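Local structure of exodeoxyribonuclease 10 (Escherichia coli, 4FZX) at residues C[34-39]-C[59-64]; C[5-10]-C[86-91]; C[123-128]-C[140-145]. The protein degrades single-stranded and double-stranded DNA from the 3' end toward the 5' end, using magnesium as its cofactor. One frame throughout, in Å; residues are numbered along the deposited sequence.

Interaction 1 of 3, residues C[34-39]-C[59-64]; sequences SHLVRP and ADKPWI
Arg38 and Trp63 lie side by side and point the same way. The arginine chain is extended from CG to NE and runs over one face of the indole. Arg38 CD sits 3.7 Å from the centroid of the Trp63 six-membered ring, 18° off the normal, a CH-pi contact. Further out the guanidinium lies nearly parallel to the ring, the two planes 14° apart, with Arg38 NH1 3.3 Å from Trp63 CZ2. The opposite face of the guanidinium carries the carbonyl oxygen of Ala59. Trp63 also meets Pro39 O, which lies in the ring plane at its edge. The contact joins the end of strand 28-36, an outermost strand of the DEDDh exonuclease sheet, to the loop between helices 55-58 and 64-67. One direct backbone bond ties them: Arg38 N donates to Pro62 O over 2.9 Å. A water adds a second link, donating to Arg38 O and accepting from Ile64 N. Lys61 crosses Leu36 at a slant, its CE 3.9 Å from Leu36 CB. The lysine chain is bent at chi2 (-62°), which places CD, and again at chi4, and NZ makes a weak salt bridge to Asp60 OD1. Val37 CG1 packs 4.1 Å from Ile64 CB.

Interaction 2 of 3, residues C[5-10]-C[86-91]; sequences IDTETC and RRVLPE. With NA (sodium ion), chain G; NA (sodium ion), chain E; nucleotides of chain A.
Leu89 overlaps Thr7, the two side chains sliding past each other in opposite directions. Thr7 CG2 is anti to the backbone N and OG1 beside it (chi1 -67°), which turns OG1 to Leu89. Both leucine methyls come close to the threonine hydroxyl, with Leu89 CD1 3.3 Å from Thr7 OG1. That oxygen is buried here and has no polar partner in the model. Leu89 CD2 also reaches Ile5 CG2 at 3.9 Å. Val88 CG2 touches CG2 of Thr7 and Thr9, and the Val88 and Thr9 side chains cross at about a right angle. An alanine in place of Leu89 would probably open a gap over Thr7 and leave Ile5 CG2 without its methyl neighbour. Strand 2-9 is the central strand of the DEDDh fold, and the end of helix 82-88 covers this side. Asp6 and Glu8 hold the two active-site sodium ions. Asp6 OD1 binds one ion at 2.4 Å and Glu8 OE2 the other at 2.2 Å. Asp139 completes the site of the ion bound by Glu8; a further DNA phosphate binds the other. OP1 of DG17 of chain A bridges both. Its O3' accepts a bond from Thr9 N, 3.2 Å long. Thr9 OG1 is hydrogen-bonded to Gly11 O.

Interaction 3 of 3, residues C[123-128]-C[140-145]; sequences LNVQTP and CYITAA
Val125 is the main bump of the loop, and it presses onto helix 136-154 between Tyr141 and Ala145. These two helix residues are four apart, one turn of the helix. The small Ala145 provides the hollow: its CB lies 3.7 Å from Val125 CB. Val125 CG1 stands between the backbone N and the carbonyl carbon (chi1 73°) and rests 3.6 Å from Tyr141 O. Val125 CG1 also meets Ile142 CD1 at 4.1 Å. Val125 CG2 turns to the phenol and comes in the ring plane at its edge, 4.0 Å from Tyr141 CD1. The valine and tyrosine side chains cross at about a right angle.

The tyrosine is the bump that the helix offers in return. Its ring fits into the bend of the chain from Val125 to Pro128. Gln126 O lies obliquely to the ring, 3.5 Å from Tyr141 CD1. On the other ring flank Pro128 CD packs 3.7 Å from Tyr141 CD2, also obliquely. Thr127 adds a looser touch through its CG2 methyl. At the far end of the loop segment, Leu123 lays its two methyls by the backbone of Ala145, with Leu123 CD2 3.9 Å from Ala145 O.

The contact lays the loop after helix 114-120 along the helix it leads into. That helix carries Asp139, a ligand of the sodium site, just before Cys140. On the sheet side, Tyr141 and Ala144 pack on Ile29 and Val22. Tyr141 O accepts the helix bond from Ala145 N, so it meets the valine methyls already satisfied. The carbonyl oxygens of Gln126 and Ala145 also lie close to carbon atoms. Val125 N bonds to Tyr118 OH on helix 114-120. Without direct hydrogen bonds, the fit between the two segments probably depends on side-chain shape.

In the fold
Interaction 2 is the buried contact, on the central strand at the metal site. Interaction 1 is partly buried, and interaction 3 lies at the surface. Interactions 1 and 2 both reach the sheet and touch each other: Pro39 CB meets Cys10 SG, and Ile64 packs on Pro90. Interaction 3 lies across the centre of the chain from interaction 2, yet Cys140 SG packs against the backbone of Asp6. Asp6 and Asp139 meet at one sodium ion. Chemistry follows place. Interaction 1 mixes an arginine lying flat over an indole face with a backbone bond and a bridging water. Interactions 2 and 3 join their segments through apolar packing, with the metal and DNA chemistry concentrated on strand 2-9.

Interaction 1 of 3, residues C[34-39]-C[59-64]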
loop_
_atom_site.group_PDB
_atom_site.type_symbol
_atom_site.label_atom_id
_atom_site.label_comp_id
_atom_site.label_asym_id
_atom_site.label_seq_id
_atom_site.Cartn_x
_atom_site.Cartn_y
_atom_site.Cartn_z
ATOM N N SER C 34 4.974 9.074 43.642
ATOM C CA SER C 34 6.184 9.706 43.121
ATOM C C SER C 34 7.324 9.612 44.100
ATOM O O SER C 34 7.124 9.619 45.320
ATOM C CB SER C 34 5.938 11.178 42.765
ATOM O OG SER C 34 5.486 11.908 43.895
ATOM N N HIS C 35 8.528 9.534 43.564
ATOM C CA HIS C 35 9.711 9.613 44.390
ATOM C C HIS C 35 10.718 10.487 43.678
ATOM O O HIS C 35 11.000 10.272 42.477
ATOM C CB HIS C 35 10.338 8.226 44.585
ATOM C CG HIS C 35 9.464 7.267 45.321
ATOM N ND1 HIS C 35 8.439 6.575 44.711
ATOM C CD2 HIS C 35 9.430 6.919 46.631
ATOM C CE1 HIS C 35 7.838 5.811 45.607
ATOM N NE2 HIS C 35 8.435 5.985 46.773
ATOM N N LEU C 36 11.347 11.383 44.439
ATOM C CA LEU C 36 12.631 11.920 44.038
ATOM C C LEU C 36 13.708 10.879 44.281
ATOM O O LEU C 36 13.672 10.158 45.281
ATOM C CB LEU C 36 12.947 13.200 44.811
ATOM C CG LEU C 36 12.163 14.419 44.344
ATOM C CD1 LEU C 36 11.993 15.430 45.494
ATOM C CD2 LEU C 36 12.863 15.045 43.138
ATOM N N VAL C 37 14.721 10.887 43.428
ATOM C CA VAL C 37 15.666 9.804 43.371
ATOM C C VAL C 37 17.084 10.357 43.256
ATOM O O VAL C 37 17.328 11.310 42.505
ATOM C CB VAL C 37 15.400 8.907 42.146
ATOM C CG1 VAL C 37 16.530 7.879 41.975
ATOM C CG2 VAL C 37 14.049 8.236 42.265
ATOM N N ARG C 38 18.009 9.751 43.995
ATOM C CA ARG C 38 19.417 10.078 43.868
ATOM C C ARG C 38 20.024 9.429 42.622
ATOM O O ARG C 38 20.022 8.227 42.494
ATOM C CB ARG C 38 20.167 9.619 45.111
ATOM C CG ARG C 38 21.592 10.129 45.213
ATOM C CD ARG C 38 22.221 9.562 46.457
ATOM N NE ARG C 38 23.621 9.946 46.611
ATOM C CZ ARG C 38 24.410 9.491 47.580
ATOM N NH1 ARG C 38 23.942 8.618 48.471
ATOM N NH2 ARG C 38 25.672 9.896 47.656
ATOM N N PRO C 39 20.542 10.238 41.696
ATOM C CA PRO C 39 20.956 9.670 40.417
ATOM C C PRO C 39 22.341 9.020 40.489
ATOM O O PRO C 39 23.099 9.288 41.409
ATOM C CB PRO C 39 20.997 10.896 39.502
ATOM C CG PRO C 39 21.351 12.010 40.423
ATOM C CD PRO C 39 20.677 11.707 41.727
ATOM N N ALA C 59 20.041 14.939 46.921
ATOM C CA ALA C 59 21.317 14.508 47.515
ATOM C C ALA C 59 21.192 13.370 48.525
ATOM O O ALA C 59 22.089 12.546 48.638
ATOM C CB ALA C 59 22.049 15.702 48.147
ATOM N N ASP C 60 20.096 13.351 49.275
ATOM C CA ASP C 60 19.894 12.377 50.356
ATOM C C ASP C 60 18.759 11.385 50.030
ATOM O O ASP C 60 18.148 10.808 50.925
ATOM C CB ASP C 60 19.546 13.122 51.644
ATOM C CG ASP C 60 18.314 13.984 51.487
ATOM O OD1 ASP C 60 18.025 14.413 50.338
ATOM O OD2 ASP C 60 17.592 14.187 52.484
ATOM N N LYS C 61 18.454 11.216 48.754
ATOM C CA LYS C 61 17.289 10.434 48.371
ATOM C C LYS C 61 17.690 8.993 48.143
ATOM O O LYS C 61 18.862 8.681 48.063
ATOM C CB LYS C 61 16.628 11.029 47.119
ATOM C CG LYS C 61 15.938 12.357 47.372
ATOM C CD LYS C 61 14.820 12.180 48.386
ATOM C CE LYS C 61 14.015 13.441 48.591
ATOM N NZ LYS C 61 14.751 14.383 49.453
ATOM N N PRO C 62 16.708 8.097 48.053
ATOM C CA PRO C 62 17.058 6.706 47.757
ATOM C C PRO C 62 17.574 6.537 46.316
ATOM O O PRO C 62 17.228 7.336 45.436
ATOM C CB PRO C 62 15.732 5.954 47.950
ATOM C CG PRO C 62 14.821 6.902 48.684
ATOM C CD PRO C 62 15.286 8.281 48.403
ATOM N N TRP C 63 18.397 5.507 46.084
ATOM C CA TRP C 63 18.786 5.114 44.722
ATOM C C TRP C 63 17.595 4.539 43.974
ATOM O O TRP C 63 16.620 4.129 44.601
ATOM C CB TRP C 63 19.902 4.068 44.754
ATOM C CG TRP C 63 21.111 4.467 45.566
ATOM C CD1 TRP C 63 21.511 3.923 46.759
ATOM C CD2 TRP C 63 22.131 5.404 45.193
ATOM N NE1 TRP C 63 22.689 4.495 47.170
ATOM C CE2 TRP C 63 23.108 5.391 46.224
ATOM C CE3 TRP C 63 22.318 6.252 44.094
ATOM C CZ2 TRP C 63 24.231 6.217 46.207
ATOM C CZ3 TRP C 63 23.450 7.070 44.066
ATOM C CH2 TRP C 63 24.405 7.027 45.112
ATOM N N ILE C 64 17.664 4.511 42.643
ATOM C CA ILE C 64 16.556 3.987 41.840
ATOM C C ILE C 64 16.197 2.538 42.218
ATOM O O ILE C 64 15.017 2.188 42.293
ATOM C CB ILE C 64 16.800 4.132 40.295
ATOM C CG1 ILE C 64 15.567 3.710 39.496
ATOM C CG2 ILE C 64 18.023 3.342 39.825
ATOM C CD1 ILE C 64 14.305 4.462 39.859
HETATM O O HOH W 1 19.724 6.024 41.053
#

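Interaction 2 of 3, residues C[5-10]-C[86-91]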
loop_
_atom_site.group_PDB
_atom_site.type_symbol
_atom_site.label_atom_id
_atom_site.label_comp_id
_atom_site.label_asym_id
_atom_site.label_seq_id
_atom_site.Cartn_x
_atom_site.Cartn_y
_atom_site.Cartn_z
ATOM N N ILE C 5 3.703 5.675 33.678
ATOM C CA ILE C 5 5.004 5.928 34.303
ATOM C C ILE C 5 5.650 7.156 33.665
ATOM O O ILE C 5 5.605 7.327 32.445
ATOM C CB ILE C 5 5.988 4.729 34.090
ATOM C CG1 ILE C 5 5.642 3.568 35.007
ATOM C CG2 ILE C 5 7.437 5.156 34.415
ATOM C CD1 ILE C 5 6.560 3.478 36.213
ATOM N N ASP C 6 6.312 7.969 34.483
ATOM C CA ASP C 6 7.217 8.988 33.969
ATOM C C ASP C 6 8.474 9.094 34.818
ATOM O O ASP C 6 8.437 8.900 36.033
ATOM C CB ASP C 6 6.528 10.354 33.872
ATOM C CG ASP C 6 7.411 11.414 33.204
ATOM O OD1 ASP C 6 7.566 11.383 31.968
ATOM O OD2 ASP C 6 7.941 12.289 33.910
ATOM N N THR C 7 9.557 9.500 34.163
ATOM C CA THR C 7 10.887 9.538 34.743
ATOM C C THR C 7 11.555 10.853 34.303
ATOM O O THR C 7 11.645 11.132 33.126
ATOM C CB THR C 7 11.740 8.363 34.177
ATOM O OG1 THR C 7 11.206 7.116 34.641
ATOM C CG2 THR C 7 13.149 8.476 34.621
ATOM N N GLU C 8 12.025 11.654 35.242
ATOM C CA GLU C 8 12.941 12.731 34.897
ATOM C C GLU C 8 14.367 12.295 35.219
ATOM O O GLU C 8 14.588 11.555 36.173
ATOM C CB GLU C 8 12.588 14.022 35.645
ATOM C CG GLU C 8 11.115 14.449 35.541
ATOM C CD GLU C 8 10.665 14.720 34.103
ATOM O OE1 GLU C 8 11.440 15.306 33.309
ATOM O OE2 GLU C 8 9.516 14.361 33.771
ATOM N N THR C 9 15.321 12.759 34.414
ATOM C CA THR C 9 16.648 12.157 34.323
ATOM C C THR C 9 17.750 13.220 34.315
ATOM O O THR C 9 17.491 14.413 34.180
ATOM C CB THR C 9 16.796 11.292 33.045
ATOM O OG1 THR C 9 16.489 12.082 31.895
ATOM C CG2 THR C 9 15.856 10.060 33.085
ATOM N N CYS C 10 18.986 12.770 34.459
ATOM C CA CYS C 10 20.143 13.642 34.361
ATOM C C CYS C 10 20.424 14.078 32.936
ATOM O O CYS C 10 21.291 14.908 32.695
ATOM C CB CYS C 10 21.371 12.939 34.939
ATOM S SG CYS C 10 21.195 12.533 36.678
ATOM N N ARG C 86 11.767 2.783 29.247
ATOM C CA ARG C 86 12.170 1.383 29.280
ATOM C C ARG C 86 13.698 1.263 29.313
ATOM O O ARG C 86 14.245 0.542 30.127
ATOM C CB ARG C 86 11.594 0.630 28.078
ATOM C CG ARG C 86 11.809 -0.868 28.141
ATOM C CD ARG C 86 11.683 -1.528 26.780
ATOM N NE ARG C 86 12.403 -2.797 26.760
ATOM C CZ ARG C 86 13.535 -3.019 26.095
ATOM N NH1 ARG C 86 14.050 -2.076 25.311
ATOM N NH2 ARG C 86 14.136 -4.204 26.189
ATOM N N ARG C 87 14.376 2.070 28.507
ATOM C CA ARG C 87 15.837 2.082 28.486
ATOM C C ARG C 87 16.476 2.589 29.779
ATOM O O ARG C 87 17.480 2.044 30.237
ATOM C CB ARG C 87 16.352 2.892 27.300
ATOM C CG ARG C 87 17.862 3.055 27.264
ATOM C CD ARG C 87 18.346 3.519 25.884
ATOM N NE ARG C 87 17.698 4.752 25.424
ATOM C CZ ARG C 87 18.044 5.980 25.816
ATOM N NH1 ARG C 87 19.010 6.159 26.714
ATOM N NH2 ARG C 87 17.429 7.036 25.300
ATOM N N VAL C 88 15.945 3.672 30.336
ATOM C CA VAL C 88 16.651 4.347 31.426
ATOM C C VAL C 88 16.285 3.763 32.795
ATOM O O VAL C 88 17.003 3.948 33.768
ATOM C CB VAL C 88 16.447 5.889 31.401
ATOM C CG1 VAL C 88 16.905 6.461 30.070
ATOM C CG2 VAL C 88 14.994 6.248 31.666
ATOM N N LEU C 89 15.171 3.047 32.850
ATOM C CA LEU C 89 14.723 2.399 34.074
ATOM C C LEU C 89 15.293 0.978 34.150
ATOM O O LEU C 89 15.569 0.364 33.114
ATOM C CB LEU C 89 13.196 2.334 34.084
ATOM C CG LEU C 89 12.339 3.342 34.860
ATOM C CD1 LEU C 89 13.086 4.551 35.363
ATOM C CD2 LEU C 89 11.082 3.738 34.084
ATOM N N PRO C 90 15.396 0.424 35.376
ATOM C CA PRO C 90 15.590 -1.032 35.543
ATOM C C PRO C 90 14.452 -1.813 34.898
ATOM O O PRO C 90 13.356 -1.271 34.711
ATOM C CB PRO C 90 15.545 -1.228 37.071
ATOM C CG PRO C 90 15.649 0.157 37.671
ATOM C CD PRO C 90 15.063 1.085 36.651
ATOM N N GLU C 91 14.713 -3.067 34.544
ATOM C CA GLU C 91 13.709 -3.903 33.886
ATOM C C GLU C 91 12.388 -3.924 34.656
ATOM O O GLU C 91 12.377 -4.157 35.853
ATOM C CB GLU C 91 14.233 -5.334 33.703
ATOM C CG GLU C 91 13.259 -6.249 32.960
ATOM C CD GLU C 91 13.859 -7.620 32.632
ATOM O OE1 GLU C 91 13.272 -8.649 33.046
ATOM O OE2 GLU C 91 14.912 -7.666 31.957
HETATM NA NA NA G . 8.367 14.272 31.839
HETATM NA NA NA E . 8.810 11.250 29.895
ATOM P P DG A 17 10.558 13.828 28.959
ATOM O OP1 DG A 17 9.774 13.501 30.165
ATOM O OP2 DG A 17 10.135 14.974 28.131
ATOM O "O5'" DG A 17 12.087 14.007 29.339
ATOM C "C5'" DG A 17 12.702 13.053 30.182
ATOM C "C4'" DG A 17 14.041 13.534 30.696
ATOM O "O4'" DG A 17 14.969 13.525 29.604
ATOM C "C3'" DG A 17 14.096 14.949 31.259
ATOM O "O3'" DG A 17 13.766 14.895 32.636
ATOM C "C2'" DG A 17 15.566 15.320 31.062
ATOM C "C1'" DG A 17 15.914 14.560 29.786
ATOM N N9 DG A 17 15.806 15.375 28.598
ATOM C C8 DG A 17 14.670 15.587 27.856
ATOM N N7 DG A 17 14.872 16.361 26.835
ATOM C C5 DG A 17 16.229 16.656 26.909
ATOM C C6 DG A 17 17.017 17.447 26.056
ATOM O O6 DG A 17 16.642 18.035 25.031
ATOM N N1 DG A 17 18.345 17.508 26.487
ATOM C C2 DG A 17 18.844 16.862 27.610
ATOM N N2 DG A 17 20.158 17.035 27.883
ATOM N N3 DG A 17 18.100 16.120 28.426
ATOM C C4 DG A 17 16.813 16.072 28.002
HETATM O O HOH W 2 10.253 10.130 31.045
HETATM O O HOH W 3 9.919 16.267 31.229
HETATM O O HOH W 4 6.857 12.699 29.232
HETATM O O HOH W 5 8.138 9.326 28.752
#

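Interaction 3 of 3, residues C[123-128]-C[140-145]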
loop_
_atom_site.group_PDB
_atom_site.type_symbol
_atom_site.label_atom_id
_atom_site.label_comp_id
_atom_site.label_asym_id
_atom_site.label_seq_id
_atom_site.Cartn_x
_atom_site.Cartn_y
_atom_site.Cartn_z
ATOM N N LEU C 123 -7.252 18.645 26.196
ATOM C CA LEU C 123 -7.504 17.864 27.394
ATOM C C LEU C 123 -7.536 18.736 28.641
ATOM O O LEU C 123 -7.006 19.856 28.662
ATOM C CB LEU C 123 -6.464 16.754 27.539
ATOM C CG LEU C 123 -6.439 15.753 26.381
ATOM C CD1 LEU C 123 -5.151 14.998 26.374
ATOM C CD2 LEU C 123 -7.623 14.804 26.462
ATOM N N ASN C 124 -8.182 18.232 29.676
ATOM C CA ASN C 124 -8.280 18.964 30.924
ATOM C C ASN C 124 -8.232 17.951 32.033
ATOM O O ASN C 124 -9.190 17.211 32.231
ATOM C CB ASN C 124 -9.594 19.764 30.968
ATOM C CG ASN C 124 -9.657 20.736 32.136
ATOM O OD1 ASN C 124 -8.656 21.354 32.510
ATOM N ND2 ASN C 124 -10.855 20.911 32.689
ATOM N N VAL C 125 -7.052 17.778 32.614
ATOM C CA VAL C 125 -6.899 16.915 33.779
ATOM C C VAL C 125 -6.633 17.768 35.028
ATOM O O VAL C 125 -6.062 18.851 34.945
ATOM C CB VAL C 125 -5.764 15.876 33.564
ATOM C CG1 VAL C 125 -4.386 16.540 33.648
ATOM C CG2 VAL C 125 -5.894 14.703 34.539
ATOM N N GLN C 126 -7.127 17.314 36.168
ATOM C CA GLN C 126 -6.786 17.938 37.431
ATOM C C GLN C 126 -5.399 17.465 37.813
ATOM O O GLN C 126 -5.203 16.277 38.093
ATOM C CB GLN C 126 -7.786 17.511 38.504
ATOM C CG GLN C 126 -7.737 18.329 39.789
ATOM C CD GLN C 126 -8.783 17.859 40.799
ATOM O OE1 GLN C 126 -9.966 18.225 40.710
ATOM N NE2 GLN C 126 -8.363 16.995 41.724
ATOM N N THR C 127 -4.422 18.365 37.742
ATOM C CA THR C 127 -3.069 18.020 38.128
ATOM C C THR C 127 -2.861 18.220 39.617
ATOM O O THR C 127 -3.619 18.944 40.257
ATOM C CB THR C 127 -2.011 18.817 37.342
ATOM O OG1 THR C 127 -2.191 20.221 37.563
ATOM C CG2 THR C 127 -2.106 18.511 35.864
ATOM N N PRO C 128 -1.850 17.543 40.185
ATOM C CA PRO C 128 -1.617 17.657 41.617
ATOM C C PRO C 128 -0.968 18.997 41.955
ATOM O O PRO C 128 -0.363 19.619 41.091
ATOM C CB PRO C 128 -0.663 16.496 41.907
ATOM C CG PRO C 128 0.040 16.216 40.585
ATOM C CD PRO C 128 -0.718 16.907 39.484
ATOM N N CYS C 140 2.700 12.538 34.451
ATOM C CA CYS C 140 1.889 11.318 34.525
ATOM C C CYS C 140 0.419 11.621 34.330
ATOM O O CYS C 140 -0.283 10.877 33.670
ATOM C CB CYS C 140 2.094 10.594 35.871
ATOM S SG CYS C 140 3.598 9.596 35.953
ATOM N N TYR C 141 -0.046 12.709 34.935
ATOM C CA TYR C 141 -1.436 13.143 34.784
ATOM C C TYR C 141 -1.758 13.589 33.366
ATOM O O TYR C 141 -2.855 13.335 32.858
ATOM C CB TYR C 141 -1.768 14.252 35.788
ATOM C CG TYR C 141 -2.159 13.703 37.133
ATOM C CD1 TYR C 141 -3.461 13.279 37.373
ATOM C CD2 TYR C 141 -1.200 13.469 38.115
ATOM C CE1 TYR C 141 -3.829 12.726 38.586
ATOM C CE2 TYR C 141 -1.551 12.890 39.330
ATOM C CZ TYR C 141 -2.878 12.536 39.559
ATOM O OH TYR C 141 -3.249 11.969 40.757
ATOM N N ILE C 142 -0.783 14.217 32.716
ATOM C CA ILE C 142 -0.929 14.626 31.323
ATOM C C ILE C 142 -1.042 13.390 30.430
ATOM O O ILE C 142 -1.963 13.268 29.632
ATOM C CB ILE C 142 0.290 15.464 30.852
ATOM C CG1 ILE C 142 0.437 16.739 31.694
ATOM C CG2 ILE C 142 0.171 15.787 29.371
ATOM C CD1 ILE C 142 -0.825 17.565 31.811
ATOM N N THR C 143 -0.132 12.447 30.625
ATOM C CA THR C 143 -0.066 11.269 29.778
ATOM C C THR C 143 -1.270 10.366 30.022
ATOM O O THR C 143 -1.891 9.895 29.075
ATOM C CB THR C 143 1.247 10.518 29.995
ATOM O OG1 THR C 143 2.333 11.419 29.757
ATOM C CG2 THR C 143 1.374 9.303 29.056
ATOM N N ALA C 144 -1.682 10.251 31.280
ATOM C CA ALA C 144 -2.884 9.494 31.615
ATOM C C ALA C 144 -4.107 10.105 30.940
ATOM O O ALA C 144 -4.901 9.392 30.314
ATOM C CB ALA C 144 -3.083 9.428 33.134
ATOM N N ALA C 145 -4.253 11.425 31.040
ATOM C CA ALA C 145 -5.350 12.106 30.335
ATOM C C ALA C 145 -5.292 11.830 28.834
ATOM O O ALA C 145 -6.311 11.591 28.193
ATOM C CB ALA C 145 -5.330 13.629 30.612
#